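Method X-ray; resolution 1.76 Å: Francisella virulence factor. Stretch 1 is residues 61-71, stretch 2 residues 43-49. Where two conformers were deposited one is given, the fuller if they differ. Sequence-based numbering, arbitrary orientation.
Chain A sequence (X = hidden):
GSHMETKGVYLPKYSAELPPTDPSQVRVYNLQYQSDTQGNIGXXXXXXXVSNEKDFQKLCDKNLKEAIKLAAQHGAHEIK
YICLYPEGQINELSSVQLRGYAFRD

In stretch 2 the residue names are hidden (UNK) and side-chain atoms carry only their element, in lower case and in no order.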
ATOM      1  N   ASP A  61      -3.262   4.935   7.192  1.00 13.20           N
ATOM      2  CA  ASP A  61      -3.876   5.748   6.146  1.00 13.20           C
ATOM      3  C   ASP A  61      -2.826   6.430   5.272  1.00 13.25           C
ATOM      4  O   ASP A  61      -2.997   6.534   4.049  1.00 12.86           O
ATOM      5  CB  ASP A  61      -4.799   6.792   6.764  1.00 14.68           C
ATOM      6  CG  ASP A  61      -5.753   7.368   5.739  1.00 29.41           C
ATOM      7  OD1 ASP A  61      -6.618   6.600   5.252  1.00 32.79           O
ATOM      8  OD2 ASP A  61      -5.615   8.561   5.391  1.00 39.72           O
ATOM      9  N   LYS A  62      -1.748   6.915   5.885  1.00 13.91           N
ATOM     10  CA  LYS A  62      -0.652   7.517   5.134  1.00 14.18           C
ATOM     11  C   LYS A  62      -0.086   6.516   4.136  1.00 13.18           C
ATOM     12  O   LYS A  62       0.132   6.841   2.964  1.00 14.02           O
ATOM     13  CB  LYS A  62       0.435   7.973   6.110  1.00 17.97           C
ATOM     14  CG  LYS A  62       1.665   8.626   5.479  1.00 21.59           C
ATOM     15  CD  LYS A  62       1.623  10.140   5.597  1.00 19.69           C
ATOM     16  CE  LYS A  62       2.701  10.801   4.742  1.00 21.73           C
ATOM     17  NZ  LYS A  62       4.099  10.501   5.199  1.00 21.68           N
ATOM     18  N   ASN A  63       0.162   5.288   4.598  1.00 12.61           N
ATOM     19  CA  ASN A  63       0.612   4.232   3.693  1.00 11.80           C
ATOM     20  C   ASN A  63      -0.398   3.984   2.580  1.00 11.16           C
ATOM     21  O   ASN A  63      -0.025   3.771   1.414  1.00 10.86           O
ATOM     22  CB  ASN A  63       0.866   2.934   4.465  1.00 11.49           C
ATOM     23  CG  ASN A  63       2.111   2.992   5.310  1.00 12.22           C
ATOM     24  OD1 ASN A  63       3.034   3.732   4.986  1.00 13.53           O
ATOM     25  ND2 ASN A  63       2.199   2.131   6.329  1.00 16.63           N
ATOM     26  N   LEU A  64      -1.684   4.000   2.919  1.00 11.11           N
ATOM     27  CA  LEU A  64      -2.703   3.665   1.928  1.00 10.70           C
ATOM     28  C   LEU A  64      -2.795   4.736   0.848  1.00 11.05           C
ATOM     29  O   LEU A  64      -2.928   4.413  -0.339  1.00 10.78           O
ATOM     30  CB  LEU A  64      -4.063   3.472   2.614  1.00 10.84           C
ATOM     31  CG  LEU A  64      -5.256   3.249   1.680  1.00 10.75           C
ATOM     32  CD1 LEU A  64      -5.045   2.002   0.821  1.00 12.88           C
ATOM     33  CD2 LEU A  64      -6.538   3.150   2.506  1.00 11.90           C
ATOM     34  N   LYS A  65      -2.742   6.014   1.230  1.00 11.87           N
ATOM     35  CA  LYS A  65      -2.856   7.057   0.212  1.00 12.39           C
ATOM     36  C   LYS A  65      -1.691   7.000  -0.765  1.00 14.87           C
ATOM     37  O   LYS A  65      -1.885   7.187  -1.973  1.00 13.19           O
ATOM     38  CB  LYS A  65      -2.981   8.441   0.854  1.00 13.49           C
ATOM     39  CG  LYS A  65      -4.293   8.540   1.638  1.00 19.09           C
ATOM     40  CD  LYS A  65      -5.201   9.650   1.131  1.00 38.01           C
ATOM     41  CE  LYS A  65      -6.677   9.287   1.387  1.00 42.81           C
ATOM     42  NZ  LYS A  65      -7.644  10.111   0.611  1.00 40.46           N
ATOM     43  N   GLU A  66      -0.480   6.717  -0.273  1.00 12.27           N
ATOM     44  CA  GLU A  66       0.642   6.549  -1.194  1.00 12.31           C
ATOM     45  C   GLU A  66       0.452   5.307  -2.058  1.00 11.48           C
ATOM     46  O   GLU A  66       0.768   5.314  -3.254  1.00 11.83           O
ATOM     47  CB  GLU A  66       1.964   6.491  -0.415  1.00 12.70           C
ATOM     48  CG  GLU A  66       3.212   6.440  -1.291  1.00 13.44           C
ATOM     49  CD  GLU A  66       3.358   7.658  -2.185  1.00 18.90           C
ATOM     50  OE1 GLU A  66       2.885   8.744  -1.800  1.00 18.65           O
ATOM     51  OE2 GLU A  66       3.943   7.524  -3.291  1.00 21.67           O
ATOM     52  N   ALA A  67      -0.081   4.233  -1.479  1.00 10.81           N
ATOM     53  CA  ALA A  67      -0.260   3.008  -2.258  1.00 10.24           C
ATOM     54  C   ALA A  67      -1.277   3.210  -3.372  1.00 10.61           C
ATOM     55  O   ALA A  67      -1.110   2.673  -4.477  1.00 10.83           O
ATOM     56  CB  ALA A  67      -0.676   1.864  -1.338  1.00 11.62           C
ATOM     57  N   ILE A  68      -2.338   3.979  -3.100  1.00 10.62           N
ATOM     58  CA  ILE A  68      -3.355   4.235  -4.125  1.00 11.38           C
ATOM     59  C   ILE A  68      -2.739   5.006  -5.276  1.00 13.02           C
ATOM     60  O   ILE A  68      -2.917   4.664  -6.453  1.00 12.40           O
ATOM     61  CB  ILE A  68      -4.547   4.994  -3.518  1.00 12.42           C
ATOM     62  CG1 ILE A  68      -5.335   4.082  -2.586  1.00 11.84           C
ATOM     63  CG2 ILE A  68      -5.450   5.565  -4.619  1.00 14.79           C
ATOM     64  CD1 ILE A  68      -6.252   4.842  -1.655  1.00 12.93           C
ATOM     65  N   LYS A  69      -1.988   6.060  -4.946  1.00 12.01           N
ATOM     66  CA  LYS A  69      -1.335   6.864  -5.965  1.00 13.42           C
ATOM     67  C   LYS A  69      -0.376   6.023  -6.796  1.00 15.17           C
ATOM     68  O   LYS A  69      -0.361   6.117  -8.028  1.00 13.75           O
ATOM     69  CB  LYS A  69      -0.610   8.025  -5.287  1.00 13.49           C
ATOM     70  CG  LYS A  69       0.018   9.024  -6.221  1.00 18.41           C
ATOM     71  CD  LYS A  69       0.529  10.200  -5.391  1.00 21.33           C
ATOM     72  CE  LYS A  69       1.151  11.271  -6.285  1.00 24.71           C
ATOM     73  NZ  LYS A  69       2.470  10.823  -6.807  1.00 30.31           N
ATOM     74  N   LEU A  70       0.405   5.157  -6.142  1.00 11.97           N
ATOM     75  CA  LEU A  70       1.403   4.391  -6.884  1.00 12.71           C
ATOM     76  C   LEU A  70       0.742   3.316  -7.740  1.00 11.64           C
ATOM     77  O   LEU A  70       1.104   3.128  -8.905  1.00 14.63           O
ATOM     78  CB  LEU A  70       2.425   3.788  -5.909  1.00 17.55           C
ATOM     79  CG  LEU A  70       3.714   3.155  -6.423  1.00 23.73           C
ATOM     80  CD1 LEU A  70       4.497   4.089  -7.342  1.00 21.47           C
ATOM     81  CD2 LEU A  70       4.569   2.770  -5.218  1.00 20.32           C
ATOM     82  N   ALA A  71      -0.265   2.630  -7.198  1.00 11.79           N
ATOM     83  CA  ALA A  71      -0.941   1.612  -7.995  1.00 13.42           C
ATOM     84  C   ALA A  71      -1.620   2.227  -9.210  1.00 13.30           C
ATOM     85  O   ALA A  71      -1.567   1.660 -10.310  1.00 12.35           O
ATOM     86  CB  ALA A  71      -1.945   0.853  -7.129  1.00 11.41           C
ATOM     87  N   UNK A  43       1.968  -6.100  -6.979  1.00 10.79           N
ATOM     88  CA  UNK A  43       1.830  -5.653  -5.600  1.00 10.17           C
ATOM     89  C   UNK A  43       2.350  -4.236  -5.455  1.00 12.79           C
ATOM     90  O   UNK A  43       3.272  -3.829  -6.150  1.00 13.43           O
ATOM     91  c   UNK A  43       3.634  -8.707  -3.979  1.00 29.06           C
ATOM     92  c   UNK A  43       2.609  -7.988  -4.843  1.00 27.43           C
ATOM     93  c   UNK A  43       2.627  -6.516  -4.616  1.00 14.85           C
ATOM     94  o   UNK A  43       4.155  -9.749  -4.369  1.00 35.82           O
ATOM     95  n   UNK A  43       3.945  -8.142  -2.814  1.00 16.09           N
ATOM     96  N   UNK A  44       1.762  -3.500  -4.519  0.64 10.84           N
ATOM     97  CA  UNK A  44       2.301  -2.222  -4.078  0.64 11.84           C
ATOM     98  C   UNK A  44       2.653  -2.379  -2.608  0.64  9.62           C
ATOM     99  O   UNK A  44       1.890  -2.984  -1.846  0.64 12.83           O
ATOM    100  c   UNK A  44       1.886   0.252  -3.837  0.64 16.12           C
ATOM    101  c   UNK A  44       1.304  -1.064  -4.311  0.64 11.89           C
ATOM    102  c   UNK A  44      -0.052  -1.354  -3.639  0.64 10.03           C
ATOM    103  N   UNK A  45       3.832  -1.895  -2.222  1.00 10.24           N
ATOM    104  CA  UNK A  45       4.270  -1.947  -0.836  1.00 11.23           C
ATOM    105  C   UNK A  45       4.700  -0.552  -0.431  1.00 10.63           C
ATOM    106  O   UNK A  45       5.508   0.074  -1.122  1.00 13.01           O
ATOM    107  n   UNK A  45       7.892  -7.532  -0.313  1.00 18.74           N
ATOM    108  n   UNK A  45       6.423  -8.914  -1.412  1.00 17.98           N
ATOM    109  c   UNK A  45       5.412  -2.949  -0.633  1.00 14.94           C
ATOM    110  c   UNK A  45       6.746  -7.707  -0.960  1.00 17.53           C
ATOM    111  n   UNK A  45       5.919  -6.685  -1.149  1.00 14.92           N
ATOM    112  c   UNK A  45       5.073  -4.377  -1.049  1.00 13.10           C
ATOM    113  c   UNK A  45       6.197  -5.324  -0.691  1.00 20.50           C
ATOM    114  N   UNK A  46       4.142  -0.049   0.669  1.00 10.62           N
ATOM    115  CA  UNK A  46       4.561   1.250   1.177  1.00 11.27           C
ATOM    116  C   UNK A  46       4.940   1.124   2.644  1.00 13.07           C
ATOM    117  O   UNK A  46       4.559   0.173   3.328  1.00 13.34           O
ATOM    118  c   UNK A  46       3.468   2.316   1.008  1.00 12.49           C
ATOM    119  o   UNK A  46       2.250   1.857   1.601  1.00 12.58           O
ATOM    120  c   UNK A  46       3.211   2.572  -0.452  1.00 14.90           C
ATOM    121  N   UNK A  47       5.702   2.099   3.129  1.00 12.67           N
ATOM    122  CA  UNK A  47       6.081   2.041   4.530  1.00 13.37           C
ATOM    123  C   UNK A  47       6.449   3.433   5.019  1.00 17.55           C
ATOM    124  O   UNK A  47       6.946   4.262   4.260  1.00 16.51           O
ATOM    125  c   UNK A  47       7.243   1.075   4.744  1.00 20.95           C
ATOM    126  o   UNK A  47       8.414   1.578   4.158  1.00 29.12           O
ATOM    127  N   UNK A  48       6.193   3.667   6.302  1.00 15.03           N
ATOM    128  CA  UNK A  48       6.479   4.933   6.966  1.00 16.32           C
ATOM    129  C   UNK A  48       7.071   4.624   8.333  1.00 17.51           C
ATOM    130  O   UNK A  48       6.572   3.746   9.035  1.00 16.95           O
ATOM    131  o   UNK A  48       4.511   5.856   5.897  1.00 16.91           O
ATOM    132  c   UNK A  48       5.203   5.764   7.145  1.00 16.16           C
ATOM    133  c   UNK A  48       5.525   7.167   7.705  1.00 17.72           C
ATOM    134  N   UNK A  49       8.132   5.332   8.717  1.00 18.89           N
ATOM    135  CA  UNK A  49       8.686   5.126  10.048  1.00 20.17           C
ATOM    136  C   UNK A  49       7.741   5.662  11.111  1.00 20.60           C
ATOM    137  O   UNK A  49       6.980   6.605  10.879  1.00 20.81           O
ATOM    138  c   UNK A  49      11.810   3.886  10.025  1.00 44.25           C
ATOM    139  c   UNK A  49      11.171   4.996   9.589  1.00 39.73           C
ATOM    140  n   UNK A  49      12.743   3.556   9.074  1.00 45.43           N
ATOM    141  c   UNK A  49      12.673   4.428   8.083  1.00 46.67           C
ATOM    142  c   UNK A  49      10.059   5.792  10.193  1.00 27.54           C
ATOM    143  n   UNK A  49      11.728   5.306   8.366  1.00 43.91           N
TER

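Position 43 carries five side-chain atoms: a row of three carbons, the third bonded to one oxygen and one nitrogen. That unbranched chain ending in an amide is Gln43. Its side chain stays well clear of the helix and adds nothing to the contact.

Position 44 has three carbons and no heteroatom, one carbon on CA bearing the other two. Its CA-to-CB bond points toward the helix, and one of the branch carbons lies 3.8 Å from Ala67 CA, 3.9 Å from Ala67 CB and 3.9 Å from Leu70 CD2. A beta-branched hydrocarbon of this size is Val44, and the touching atom is CG2, with chi1 in the p well.

Position 45 runs through three carbons to a nitrogen and then a carbon holding two more nitrogens. This guanidinium chain is Arg45; its CA-to-CB bond points away from the helix, and the side chain makes no contact with it.

Position 46 has one carbon bearing an oxygen and a carbon, both within reach of the helix. The oxygen sits 3.0 Å from Asn63 O, while the carbon is 3.8 Å from Ala67 N and 4.0 Å from Glu66 CG. A branch with one polar and one methyl arm is Thr46. Its OG1 donates a hydrogen bond to Asn63 O, a carbonyl that also accepts from Ala67 N (2.9 Å) within the helix.

Position 47 shows one carbon and then one oxygen, the CA-to-CB bond pointing away: Ser47. Its backbone matters more here, since Ser47 C lies 3.4 Å from Asn63 OD1.

Position 48 again has a carbon bearing one oxygen and one carbon, directed toward the helix. The oxygen is 2.7 Å from Asn63 OD1 and 4.0 Å from Lys62 CG. This is Thr48, whose OG1 donates to Asn63 OD1.

Position 49 has a carbon followed by a five-membered ring of three carbons and two nitrogens, an imidazole, hence His49. Its ring lies out of reach of the helix.

The rule is alternation: 44, 46 and 48 face the helix, which crosses the strand at 144° between N-to-C directions, with axes 7.6 Å apart at closest approach. Ala67 has only a methyl for a side chain, and Val44 CG2 packs on both its CA (3.8 Å) and its CB (3.9 Å); Ala67 CA is 6.1 Å from Val44 CA. Asn63, whose CA is 5.6 Å from Thr46 CA, receives both cross-stretch hydrogen bonds, one on its backbone O and one on its side-chain OD1. Apolar packing at one end thus gives way to hydroxyl donors toward the other, within 407 Å² of buried surface.

Stretch 2 43-49: QVRTSTH
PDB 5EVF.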